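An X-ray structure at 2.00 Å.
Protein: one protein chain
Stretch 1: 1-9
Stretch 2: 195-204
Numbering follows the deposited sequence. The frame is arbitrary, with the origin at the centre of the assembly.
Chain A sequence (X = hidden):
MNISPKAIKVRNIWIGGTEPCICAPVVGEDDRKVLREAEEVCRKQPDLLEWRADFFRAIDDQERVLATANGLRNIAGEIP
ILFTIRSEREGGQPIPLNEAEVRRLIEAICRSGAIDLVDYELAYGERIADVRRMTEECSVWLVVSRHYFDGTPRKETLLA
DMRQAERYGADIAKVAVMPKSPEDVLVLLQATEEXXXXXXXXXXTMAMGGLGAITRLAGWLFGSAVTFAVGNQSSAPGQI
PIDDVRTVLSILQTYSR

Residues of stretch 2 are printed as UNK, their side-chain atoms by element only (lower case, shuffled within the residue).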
# COMPACT_ATOMS: atom_id res chain seq x y z
N MET A 1 1.58 -18.44 4.67
CA MET A 1 1.01 -17.10 4.40
C MET A 1 1.05 -16.22 5.65
O MET A 1 0.50 -15.12 5.64
CB MET A 1 -0.43 -17.20 3.91
CG MET A 1 -0.75 -18.47 3.11
SD MET A 1 -1.94 -18.00 1.81
CE MET A 1 -1.00 -18.44 0.33
N ASN A 2 1.65 -16.71 6.73
CA ASN A 2 1.76 -15.91 7.95
C ASN A 2 2.72 -14.80 7.60
O ASN A 2 3.51 -14.96 6.67
CB ASN A 2 2.36 -16.72 9.11
CG ASN A 2 1.30 -17.48 9.91
OD1 ASN A 2 0.11 -17.45 9.59
ND2 ASN A 2 1.74 -18.15 10.96
N ILE A 3 2.67 -13.69 8.33
CA ILE A 3 3.58 -12.59 8.08
C ILE A 3 5.05 -13.05 8.16
O ILE A 3 5.86 -12.77 7.25
CB ILE A 3 3.34 -11.42 9.10
CG1 ILE A 3 2.01 -10.75 8.80
CG2 ILE A 3 4.48 -10.40 9.04
CD1 ILE A 3 1.45 -9.87 9.93
N SER A 4 5.40 -13.74 9.24
CA SER A 4 6.77 -14.23 9.43
C SER A 4 6.81 -15.77 9.38
O SER A 4 5.83 -16.43 9.66
CB SER A 4 7.31 -13.79 10.80
OG SER A 4 7.15 -12.40 11.02
N PRO A 5 7.97 -16.35 9.05
CA PRO A 5 8.09 -17.82 8.99
C PRO A 5 7.82 -18.56 10.30
O PRO A 5 7.38 -19.71 10.28
CB PRO A 5 9.51 -18.03 8.47
CG PRO A 5 10.23 -16.75 8.84
CD PRO A 5 9.18 -15.71 8.51
N LYS A 6 8.09 -17.91 11.44
CA LYS A 6 7.82 -18.51 12.74
C LYS A 6 7.37 -17.48 13.78
O LYS A 6 8.18 -16.81 14.43
CB LYS A 6 9.05 -19.25 13.26
CG LYS A 6 8.74 -20.06 14.51
CD LYS A 6 9.87 -21.04 14.81
CE LYS A 6 9.59 -21.82 16.10
NZ LYS A 6 10.55 -21.44 17.18
N ALA A 7 6.05 -17.34 13.93
CA ALA A 7 5.50 -16.38 14.86
C ALA A 7 6.06 -16.58 16.26
O ALA A 7 6.50 -17.67 16.61
CB ALA A 7 3.99 -16.48 14.89
N ILE A 8 6.05 -15.51 17.04
CA ILE A 8 6.57 -15.53 18.39
C ILE A 8 5.47 -15.06 19.33
O ILE A 8 4.73 -14.12 19.05
CB ILE A 8 7.80 -14.60 18.52
CG1 ILE A 8 9.03 -15.25 17.88
CG2 ILE A 8 8.04 -14.23 19.97
CD1 ILE A 8 9.51 -16.48 18.57
N LYS A 9 5.35 -15.74 20.46
CA LYS A 9 4.33 -15.39 21.44
C LYS A 9 4.94 -14.50 22.52
O LYS A 9 5.89 -14.89 23.19
CB LYS A 9 3.79 -16.68 22.07
CG LYS A 9 2.64 -16.46 23.02
CD LYS A 9 1.38 -16.11 22.28
CE LYS A 9 0.23 -16.13 23.24
NZ LYS A 9 0.25 -17.40 24.02
N UNK A 195 14.20 -9.98 2.68
CA UNK A 195 14.66 -10.39 4.01
C UNK A 195 13.74 -11.46 4.60
O UNK A 195 14.19 -12.41 5.24
c UNK A 195 14.71 -9.17 4.93
N UNK A 196 12.45 -11.31 4.34
CA UNK A 196 11.43 -12.22 4.84
C UNK A 196 11.68 -13.66 4.40
O UNK A 196 11.44 -14.60 5.15
c UNK A 196 10.07 -11.75 4.33
n UNK A 196 5.34 -11.55 2.58
n UNK A 196 4.25 -12.25 4.48
c UNK A 196 5.37 -12.09 3.80
c UNK A 196 8.92 -12.66 4.65
n UNK A 196 6.51 -12.48 4.33
c UNK A 196 7.80 -12.35 3.67
N UNK A 197 12.15 -13.81 3.18
CA UNK A 197 12.46 -15.11 2.61
C UNK A 197 13.81 -15.65 3.07
O UNK A 197 14.08 -16.84 2.94
n UNK A 197 9.81 -15.16 -1.59
c UNK A 197 11.01 -15.10 0.55
n UNK A 197 7.60 -15.72 -1.90
n UNK A 197 8.28 -14.72 0.06
c UNK A 197 12.42 -15.01 1.09
c UNK A 197 10.94 -14.60 -0.86
c UNK A 197 8.57 -15.20 -1.14
N UNK A 198 14.66 -14.78 3.62
CA UNK A 198 16.00 -15.17 4.06
C UNK A 198 16.15 -15.43 5.57
O UNK A 198 16.88 -16.34 5.96
o UNK A 198 19.26 -16.67 3.38
o UNK A 198 19.26 -15.20 1.76
c UNK A 198 17.03 -14.11 3.63
c UNK A 198 19.04 -15.52 2.94
c UNK A 198 18.48 -14.48 3.91
N UNK A 199 15.45 -14.65 6.40
CA UNK A 199 15.54 -14.80 7.85
C UNK A 199 14.50 -15.72 8.48
O UNK A 199 13.42 -15.92 7.95
c UNK A 199 17.67 -12.84 7.55
c UNK A 199 16.34 -12.31 8.01
c UNK A 199 16.53 -11.27 9.10
c UNK A 199 15.46 -13.44 8.55
N UNK A 200 14.84 -16.28 9.64
CA UNK A 200 13.91 -17.18 10.33
C UNK A 200 13.12 -16.43 11.39
O UNK A 200 12.14 -16.96 11.93
c UNK A 200 14.69 -18.35 10.97
N UNK A 201 13.51 -15.19 11.68
CA UNK A 201 12.84 -14.39 12.72
C UNK A 201 11.97 -13.27 12.13
O UNK A 201 12.09 -12.93 10.95
c UNK A 201 14.74 -12.75 12.84
c UNK A 201 13.89 -13.74 13.65
c UNK A 201 15.74 -11.92 13.69
c UNK A 201 14.78 -14.81 14.29
N UNK A 202 11.05 -12.71 12.94
CA UNK A 202 10.16 -11.62 12.49
C UNK A 202 10.96 -10.38 12.11
O UNK A 202 12.06 -10.16 12.61
c UNK A 202 9.26 -11.37 13.71
c UNK A 202 10.62 -13.23 14.26
c UNK A 202 9.17 -12.77 14.33
N UNK A 203 10.37 -9.55 11.25
CA UNK A 203 10.99 -8.33 10.75
C UNK A 203 10.07 -7.13 11.02
O UNK A 203 8.84 -7.25 10.99
c UNK A 203 11.17 -8.45 9.24
c UNK A 203 13.28 -9.79 9.44
c UNK A 203 12.46 -8.89 8.55
c UNK A 203 12.08 -9.55 7.24
N UNK A 204 10.67 -5.98 11.29
CA UNK A 204 9.90 -4.74 11.48
C UNK A 204 10.57 -3.73 10.59
O UNK A 204 11.73 -3.39 10.80
c UNK A 204 9.45 -5.20 13.91
c UNK A 204 9.98 -4.18 12.91
c UNK A 204 9.67 -4.76 15.36
c UNK A 204 9.15 -2.88 13.01
O HOH W 1 8.60 -11.02 9.36
O HOH W 2 9.64 -15.86 11.95

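Position 195 carries a single side-chain carbon, which lies well beyond the reach of stretch 1; one carbon and nothing further is alanine, Ala195. Its carbonyl O receives hydrogen bonds from the backbone N of 198 (2.9 Å) and of 199 (2.8 Å).

At position 196 three carbons lead to a nitrogen and then to a carbon bearing two more nitrogens, a guanidinium. The chain nitrogen lies 3.0 Å and one terminal nitrogen 3.2 Å from Ile3 O, so the residue that reaches this carbonyl is arginine. The CA-to-CB bond of Arg196 points sideways, but the extended chain, with chi1 and chi2 both t, brings its end up to stretch 1. Arg196 NE and Arg196 NH2 are the donors of two hydrogen bonds to Ile3 O. The carbonyl sits at the guanidinium edge, near its plane, where two N-H groups can share one acceptor.

Position 197 repeats the same atoms, three carbons, a nitrogen and a carbon with two nitrogens, but its side chain points away and touches nothing on stretch 1. It is again arginine, Arg197.

Position 198 has three carbons, the third carrying two oxygens, and is out of reach of stretch 1. This carboxylate on a two-carbon spacer is glutamate, Glu198.

Position 199 shows four carbons forked at the second. The side chain leads away, whereas the backbone O lies 3.4 Å from Pro5 CG; the fork identifies leucine, Leu199.

Position 200 again has one carbon, and it too contributes mainly through its carbonyl, with O 3.6 Å from Pro5 CG. The residue is alanine, Ala200.

At position 201 four carbons fork at the first, one arm being two carbons long, and point away from stretch 1: isoleucine, Ile201.

Three carbons at position 202 close a ring onto the backbone N. Its CA approaches Ser4 OG to 3.4 Å and its CB to 3.6 Å, while another ring carbon faces Ile8, which makes it proline. Pro202 CG lies 4.3 Å from Ile8 CG1 in an apolar contact.

Position 203 has four carbons forked at the second; they stay at least 5.9 Å from stretch 1, although the backbone N lies 4.3 Å from Ser4 OG. This is Leu203.

Position 204 has four carbons forked at the first, with one longer arm, all out of reach of stretch 1. It is Ile204, which with Leu203 lies at the start of a strand.

The contact thus combines a polar anchor with close packing. Arg196 grips Ile3 O, while Pro5 rests against the carbonyls of Leu199 and Ala200, and Pro202 packs against Ser4 and Ile8. Two waters complete the join: one links Ser4 OG (2.6 Å) to Leu203 N (3.0 Å), and the other accepts from Lys6 N (2.6 Å) and donates to Ala200 O (2.7 Å).

Stretch 2 (195-204) ARRELAIPLI
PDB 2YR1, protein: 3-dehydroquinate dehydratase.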